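Local coordinates for lovastatin nonaketide synthase, polyketide synthase component (Aspergillus terreus, PDB 7CPX), which builds the nonaketide dihydromonacolin L from malonyl-CoA on its carrier domain, working with the partner protein lovC in lovastatin biosynthesis, at residues N972-R977 with E1036-L1042. The protein carries 2 engineered substitutions. Residues are numbered along the deposited sequence.
Sequences NFVRPR and EDSLVEL
Two antiparallel strand ends of the dehydratase domain, 972-974 and 1040-1042, pair with N-to-C directions 141° apart and axes 4.5 Å apart. Glu1036 and Asp1037 (phi/psi -60/-23 and -96/-1) form a tight turn: Glu1036 O accepts Arg977 N at 2.9 Å, which Pro976, lacking an amide hydrogen, cannot replace, and Asp1037 O accepts Arg975 NE at 3.0 Å. Ser1038, turned away, ties its OG to Asp1035 O. From here the chain is extended. Leu1039 (m, t) suits the join of polar loop and apolar sheet, its CG against one face of the Arg975 guanidinium and Leu1039 CD2 3.9 Å from Phe973 CB. Val1040 and Val974 are a hydrogen-bonded pair, N to O 2.9 Å both ways. Glu1041, non-hydrogen-bonded partner of Phe973 (chi1 m), lays CB 3.9 Å from the ring centroid, a CH-pi contact; its carboxylate salt-bridges Arg941 of the second subunit. In the next hydrogen-bonded pair, Asn972 N to Leu1042 O and Leu1042 N to Asn972 O are both 2.9 Å. Leu1042 CD1 lies 3.8 Å from Val974 CG2; with Val1040 they share one buried face, suiting branched apolar side chains. In this probable N-terminal hotdog fold, strand 1040-1052 lies between strands 967-974 and 1057-1067, while Phe1033 of strand 1032-1033 packs against Val974 and Val1040.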
loop_
_atom_site.group_PDB
_atom_site.type_symbol
_atom_site.label_atom_id
_atom_site.label_comp_id
_atom_site.label_asym_id
_atom_site.label_seq_id
_atom_site.Cartn_x
_atom_site.Cartn_y
_atom_site.Cartn_z
ATOM N N ASN A 972 -2.985 -4.543 9.798
ATOM C CA ASN A 972 -3.291 -5.149 11.080
ATOM C C ASN A 972 -4.264 -6.294 10.853
ATOM O O ASN A 972 -4.956 -6.352 9.837
ATOM C CB ASN A 972 -3.883 -4.118 12.050
ATOM C CG ASN A 972 -4.137 -4.687 13.428
ATOM O OD1 ASN A 972 -3.817 -5.841 13.707
ATOM N ND2 ASN A 972 -4.712 -3.871 14.304
ATOM N N PHE A 973 -4.307 -7.213 11.813
ATOM C CA PHE A 973 -5.250 -8.329 11.800
ATOM C C PHE A 973 -5.932 -8.330 13.162
ATOM O O PHE A 973 -5.506 -9.026 14.087
ATOM C CB PHE A 973 -4.549 -9.645 11.504
ATOM C CG PHE A 973 -4.211 -9.836 10.055
ATOM C CD1 PHE A 973 -3.230 -9.071 9.452
ATOM C CD2 PHE A 973 -4.871 -10.786 9.297
ATOM C CE1 PHE A 973 -2.914 -9.246 8.121
ATOM C CE2 PHE A 973 -4.562 -10.966 7.966
ATOM C CZ PHE A 973 -3.581 -10.196 7.376
ATOM N N VAL A 974 -7.001 -7.553 13.276
ATOM C CA VAL A 974 -7.656 -7.331 14.557
ATOM C C VAL A 974 -8.513 -8.543 14.899
ATOM O O VAL A 974 -9.361 -8.962 14.105
ATOM C CB VAL A 974 -8.505 -6.054 14.526
ATOM C CG1 VAL A 974 -9.309 -5.923 15.801
ATOM C CG2 VAL A 974 -7.623 -4.836 14.326
ATOM N N ARG A 975 -8.287 -9.109 16.082
ATOM C CA ARG A 975 -9.211 -10.049 16.681
ATOM C C ARG A 975 -9.633 -9.525 18.049
ATOM O O ARG A 975 -8.802 -8.967 18.776
ATOM C CB ARG A 975 -8.595 -11.449 16.829
ATOM C CG ARG A 975 -7.278 -11.490 17.578
ATOM C CD ARG A 975 -7.022 -12.871 18.157
ATOM N NE ARG A 975 -6.837 -13.892 17.132
ATOM C CZ ARG A 975 -5.659 -14.298 16.675
ATOM N NH1 ARG A 975 -4.527 -13.769 17.110
ATOM N NH2 ARG A 975 -5.616 -15.261 15.760
ATOM N N PRO A 976 -10.903 -9.675 18.429
ATOM C CA PRO A 976 -11.377 -8.998 19.647
ATOM C C PRO A 976 -10.582 -9.330 20.899
ATOM O O PRO A 976 -10.395 -8.445 21.742
ATOM C CB PRO A 976 -12.832 -9.470 19.760
ATOM C CG PRO A 976 -13.235 -9.756 18.365
ATOM C CD PRO A 976 -12.013 -10.292 17.681
ATOM N N ARG A 977 -10.112 -10.567 21.065
ATOM C CA ARG A 977 -9.393 -10.888 22.294
ATOM C C ARG A 977 -8.053 -10.167 22.363
ATOM O O ARG A 977 -7.574 -9.862 23.460
ATOM C CB ARG A 977 -9.197 -12.399 22.429
ATOM C CG ARG A 977 -8.382 -13.053 21.330
ATOM C CD ARG A 977 -7.888 -14.419 21.781
ATOM N NE ARG A 977 -7.430 -15.249 20.672
ATOM C CZ ARG A 977 -6.205 -15.222 20.166
ATOM N NH1 ARG A 977 -5.283 -14.392 20.625
ATOM N NH2 ARG A 977 -5.897 -16.047 19.170
ATOM N N GLU A 1036 -14.253 -14.003 19.191
ATOM C CA GLU A 1036 -13.218 -13.157 19.771
ATOM C C GLU A 1036 -11.829 -13.513 19.265
ATOM O O GLU A 1036 -10.929 -12.667 19.309
ATOM C CB GLU A 1036 -13.254 -13.253 21.296
ATOM C CG GLU A 1036 -12.916 -14.628 21.842
ATOM C CD GLU A 1036 -12.995 -14.686 23.354
ATOM O OE1 GLU A 1036 -13.405 -13.678 23.966
ATOM O OE2 GLU A 1036 -12.644 -15.737 23.929
ATOM N N ASP A 1037 -11.628 -14.741 18.791
ATOM C CA ASP A 1037 -10.344 -15.167 18.251
ATOM C C ASP A 1037 -10.269 -15.040 16.736
ATOM O O ASP A 1037 -9.224 -15.350 16.155
ATOM C CB ASP A 1037 -10.057 -16.616 18.659
ATOM C CG ASP A 1037 -11.103 -17.586 18.149
ATOM O OD1 ASP A 1037 -12.079 -17.133 17.515
ATOM O OD2 ASP A 1037 -10.949 -18.803 18.381
ATOM N N SER A 1038 -11.341 -14.596 16.085
ATOM C CA SER A 1038 -11.332 -14.458 14.637
ATOM C C SER A 1038 -10.508 -13.245 14.229
ATOM O O SER A 1038 -10.652 -12.160 14.801
ATOM C CB SER A 1038 -12.760 -14.329 14.109
ATOM O OG SER A 1038 -13.385 -13.163 14.613
ATOM N N LEU A 1039 -9.641 -13.430 13.238
ATOM C CA LEU A 1039 -8.794 -12.358 12.735
ATOM C C LEU A 1039 -9.460 -11.710 11.530
ATOM O O LEU A 1039 -9.779 -12.389 10.549
ATOM C CB LEU A 1039 -7.413 -12.887 12.354
ATOM C CG LEU A 1039 -6.459 -13.224 13.499
ATOM C CD1 LEU A 1039 -5.248 -13.967 12.966
ATOM C CD2 LEU A 1039 -6.021 -11.965 14.230
ATOM N N VAL A 1040 -9.670 -10.402 11.609
ATOM C CA VAL A 1040 -10.190 -9.607 10.505
ATOM C C VAL A 1040 -9.094 -8.639 10.092
ATOM O O VAL A 1040 -8.622 -7.842 10.910
ATOM C CB VAL A 1040 -11.473 -8.860 10.896
ATOM C CG1 VAL A 1040 -11.957 -7.994 9.747
ATOM C CG2 VAL A 1040 -12.552 -9.844 11.311
ATOM N N GLU A 1041 -8.679 -8.716 8.833
ATOM C CA GLU A 1041 -7.603 -7.861 8.358
ATOM C C GLU A 1041 -8.120 -6.450 8.128
ATOM O O GLU A 1041 -9.122 -6.251 7.436
ATOM C CB GLU A 1041 -7.005 -8.420 7.071
ATOM C CG GLU A 1041 -5.897 -7.562 6.483
ATOM C CD GLU A 1041 -5.203 -8.227 5.314
ATOM O OE1 GLU A 1041 -5.404 -9.442 5.118
ATOM O OE2 GLU A 1041 -4.457 -7.535 4.591
ATOM N N LEU A 1042 -7.433 -5.473 8.715
ATOM C CA LEU A 1042 -7.707 -4.059 8.507
ATOM C C LEU A 1042 -6.457 -3.411 7.936
ATOM O O LEU A 1042 -5.391 -3.446 8.562
ATOM C CB LEU A 1042 -8.118 -3.373 9.811
ATOM C CG LEU A 1042 -9.415 -3.855 10.459
ATOM C CD1 LEU A 1042 -9.702 -3.051 11.710
ATOM C CD2 LEU A 1042 -10.576 -3.750 9.492
#